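Local atomic coordinates of hemerythrin-like domain-containing protein (Streptococcus mutans, PDB entry 2QKP), a protein that is of unknown function, the chain here being its C-terminal PAS domain, which in relatives often senses small molecules or mediates protein-protein contacts. Residues A[105-111]-A[124-130]. Sequence-based numbering, arbitrary orientation.
Sequences FVYVTYA and LEYVQDI
E125 lies alongside Y110, a non-hydrogen-bonded pair in the antiparallel ladder joining 105-111 to 124-130. From CB, 4.1 Å from Y110 CD1, its chain runs extended (chi2 178°) along the CD1-CE1 side of the Y110 ring. CG makes a CH-pi contact over one face, 4.2 Å from the centroid. CD passes just outside the rim, 3.5 Å from Y110 CE1, with the carboxylate turned 33° from the ring plane; OE1 stands 3.4 Å from Y110 CE1, while OE2 accepts a bond from a water that also meets Y110 OH. R57 forms a weak, long ion pair with OE1. On the other sheet face, T109 CB sits 3.7 Å from the centroid of Y126, again a CH-pi contact. Y126 takes chi1 50°, which swings its ring beneath that threonine. Further along the ladder, backbone bonds such as Y107 N to Q128 O (2.9 Å) fix the register of a hairpin within the five-stranded PAS sheet. On that same face Q128 NE2 hydrogen-bonds OE1 of Q128 of the second subunit, so the face bearing T109 and Y126 also serves the dimer. The polar surroundings of the buried E125 would favour a charged carboxylate, the water bond to OE2 more directly than the weak R57 pair to OE1.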
loop_
_atom_site.group_PDB
_atom_site.type_symbol
_atom_site.label_atom_id
_atom_site.label_comp_id
_atom_site.label_asym_id
_atom_site.label_seq_id
_atom_site.Cartn_x
_atom_site.Cartn_y
_atom_site.Cartn_z
ATOM N N PHE A 105 18.028 2.462 -1.336
ATOM C CA PHE A 105 18.052 3.178 -0.091
ATOM C C PHE A 105 16.715 2.874 0.561
ATOM O O PHE A 105 15.677 3.238 0.037
ATOM C CB PHE A 105 18.223 4.675 -0.278
ATOM C CG PHE A 105 18.564 5.365 0.981
ATOM C CD1 PHE A 105 19.893 5.470 1.392
ATOM C CD2 PHE A 105 17.576 5.823 1.823
ATOM C CE1 PHE A 105 20.210 6.092 2.587
ATOM C CE2 PHE A 105 17.902 6.459 3.028
ATOM C CZ PHE A 105 19.189 6.586 3.405
ATOM N N VAL A 106 16.763 2.203 1.703
ATOM C CA VAL A 106 15.571 1.578 2.260
ATOM C C VAL A 106 14.935 2.473 3.311
ATOM O O VAL A 106 15.629 2.995 4.193
ATOM C CB VAL A 106 15.954 0.205 2.889
ATOM C CG1 VAL A 106 14.717 -0.503 3.502
ATOM C CG2 VAL A 106 16.622 -0.707 1.829
ATOM N N TYR A 107 13.614 2.654 3.226
ATOM C CA TYR A 107 12.882 3.396 4.250
ATOM C C TYR A 107 11.836 2.455 4.842
ATOM O O TYR A 107 11.020 1.888 4.099
ATOM C CB TYR A 107 12.160 4.574 3.582
ATOM C CG TYR A 107 11.472 5.510 4.554
ATOM C CD1 TYR A 107 12.184 6.524 5.188
ATOM C CD2 TYR A 107 10.100 5.416 4.809
ATOM C CE1 TYR A 107 11.561 7.405 6.069
ATOM C CE2 TYR A 107 9.468 6.289 5.714
ATOM C CZ TYR A 107 10.205 7.292 6.319
ATOM O OH TYR A 107 9.594 8.195 7.180
ATOM N N VAL A 108 11.876 2.284 6.167
ATOM C CA VAL A 108 11.089 1.267 6.860
ATOM C C VAL A 108 10.096 1.975 7.746
ATOM O O VAL A 108 10.443 2.922 8.449
ATOM C CB VAL A 108 11.996 0.360 7.753
ATOM C CG1 VAL A 108 11.182 -0.715 8.429
ATOM C CG2 VAL A 108 13.098 -0.282 6.940
ATOM N N THR A 109 8.851 1.522 7.711
ATOM C CA THR A 109 7.878 2.050 8.666
ATOM C C THR A 109 7.191 0.920 9.403
ATOM O O THR A 109 6.755 -0.051 8.789
ATOM C CB THR A 109 6.776 2.850 7.953
ATOM O OG1 THR A 109 7.359 3.910 7.203
ATOM C CG2 THR A 109 5.760 3.400 8.958
ATOM N N TYR A 110 7.096 1.060 10.726
ATOM C CA TYR A 110 6.237 0.217 11.551
ATOM C C TYR A 110 5.096 1.078 12.010
ATOM O O TYR A 110 5.327 2.139 12.632
ATOM C CB TYR A 110 6.981 -0.233 12.805
ATOM C CG TYR A 110 8.108 -1.180 12.552
ATOM C CD1 TYR A 110 7.884 -2.558 12.598
ATOM C CD2 TYR A 110 9.392 -0.714 12.305
ATOM C CE1 TYR A 110 8.924 -3.476 12.379
ATOM C CE2 TYR A 110 10.466 -1.638 12.077
ATOM C CZ TYR A 110 10.200 -3.010 12.120
ATOM O OH TYR A 110 11.191 -3.981 11.936
ATOM N N ALA A 111 3.864 0.652 11.719
ATOM C CA ALA A 111 2.699 1.448 12.017
ATOM C C ALA A 111 1.696 0.711 12.869
ATOM O O ALA A 111 1.489 -0.473 12.667
ATOM C CB ALA A 111 2.039 1.904 10.691
ATOM N N LEU A 124 1.596 -2.999 11.321
ATOM C CA LEU A 124 1.818 -3.065 9.873
ATOM C C LEU A 124 3.240 -2.581 9.597
ATOM O O LEU A 124 3.571 -1.452 9.966
ATOM C CB LEU A 124 0.784 -2.162 9.170
ATOM C CG LEU A 124 0.993 -1.827 7.693
ATOM C CD1 LEU A 124 0.960 -3.109 6.870
ATOM C CD2 LEU A 124 -0.057 -0.858 7.231
ATOM N N GLU A 125 4.071 -3.410 8.956
ATOM C CA GLU A 125 5.410 -2.981 8.540
ATOM C C GLU A 125 5.438 -2.860 7.021
ATOM O O GLU A 125 4.963 -3.762 6.318
ATOM C CB GLU A 125 6.475 -3.980 9.014
ATOM C CG GLU A 125 7.908 -3.593 8.590
ATOM C CD GLU A 125 8.982 -4.557 9.085
ATOM O OE1 GLU A 125 8.646 -5.556 9.766
ATOM O OE2 GLU A 125 10.163 -4.288 8.797
ATOM N N TYR A 126 5.940 -1.738 6.516
ATOM C CA TYR A 126 6.105 -1.595 5.080
ATOM C C TYR A 126 7.452 -0.967 4.751
ATOM O O TYR A 126 7.936 -0.018 5.441
ATOM C CB TYR A 126 4.921 -0.846 4.436
ATOM C CG TYR A 126 4.502 0.473 5.065
ATOM C CD1 TYR A 126 4.984 1.685 4.558
ATOM C CD2 TYR A 126 3.602 0.515 6.137
ATOM C CE1 TYR A 126 4.577 2.891 5.096
ATOM C CE2 TYR A 126 3.185 1.717 6.690
ATOM C CZ TYR A 126 3.683 2.904 6.146
ATOM O OH TYR A 126 3.311 4.110 6.686
ATOM N N VAL A 127 8.078 -1.546 3.735
ATOM C CA VAL A 127 9.437 -1.199 3.366
ATOM C C VAL A 127 9.415 -0.673 1.927
ATOM O O VAL A 127 8.836 -1.306 1.037
ATOM C CB VAL A 127 10.363 -2.439 3.443
ATOM C CG1 VAL A 127 11.738 -2.070 3.056
ATOM C CG2 VAL A 127 10.340 -3.097 4.847
ATOM N N GLN A 128 10.081 0.461 1.707
ATOM C CA GLN A 128 10.106 1.060 0.371
ATOM C C GLN A 128 11.526 1.414 -0.045
ATOM O O GLN A 128 12.349 1.809 0.776
ATOM C CB GLN A 128 9.266 2.322 0.358
ATOM C CG GLN A 128 8.965 2.886 -1.081
ATOM C CD GLN A 128 7.983 4.045 -1.022
ATOM O OE1 GLN A 128 7.648 4.539 0.066
ATOM N NE2 GLN A 128 7.524 4.490 -2.179
ATOM N N ASP A 129 11.805 1.291 -1.339
ATOM C CA ASP A 129 13.060 1.821 -1.846
ATOM C C ASP A 129 12.803 3.285 -2.248
ATOM O O ASP A 129 11.944 3.597 -3.097
ATOM C CB ASP A 129 13.572 0.979 -3.018
ATOM C CG ASP A 129 14.766 1.612 -3.715
ATOM O OD1 ASP A 129 15.581 2.301 -3.046
ATOM O OD2 ASP A 129 14.859 1.426 -4.959
ATOM N N ILE A 130 13.547 4.187 -1.622
ATOM C CA ILE A 130 13.350 5.606 -1.895
ATOM C C ILE A 130 14.481 6.222 -2.725
ATOM O O ILE A 130 14.427 7.415 -3.075
ATOM C CB ILE A 130 13.080 6.427 -0.620
ATOM C CG1 ILE A 130 14.231 6.298 0.384
ATOM C CG2 ILE A 130 11.809 5.945 0.049
ATOM C CD1 ILE A 130 14.220 7.330 1.489
HETATM O O HOH W 1 8.166 2.645 4.667
HETATM O O HOH W 2 5.146 6.282 6.380
HETATM O O HOH W 3 11.644 -5.880 10.382
#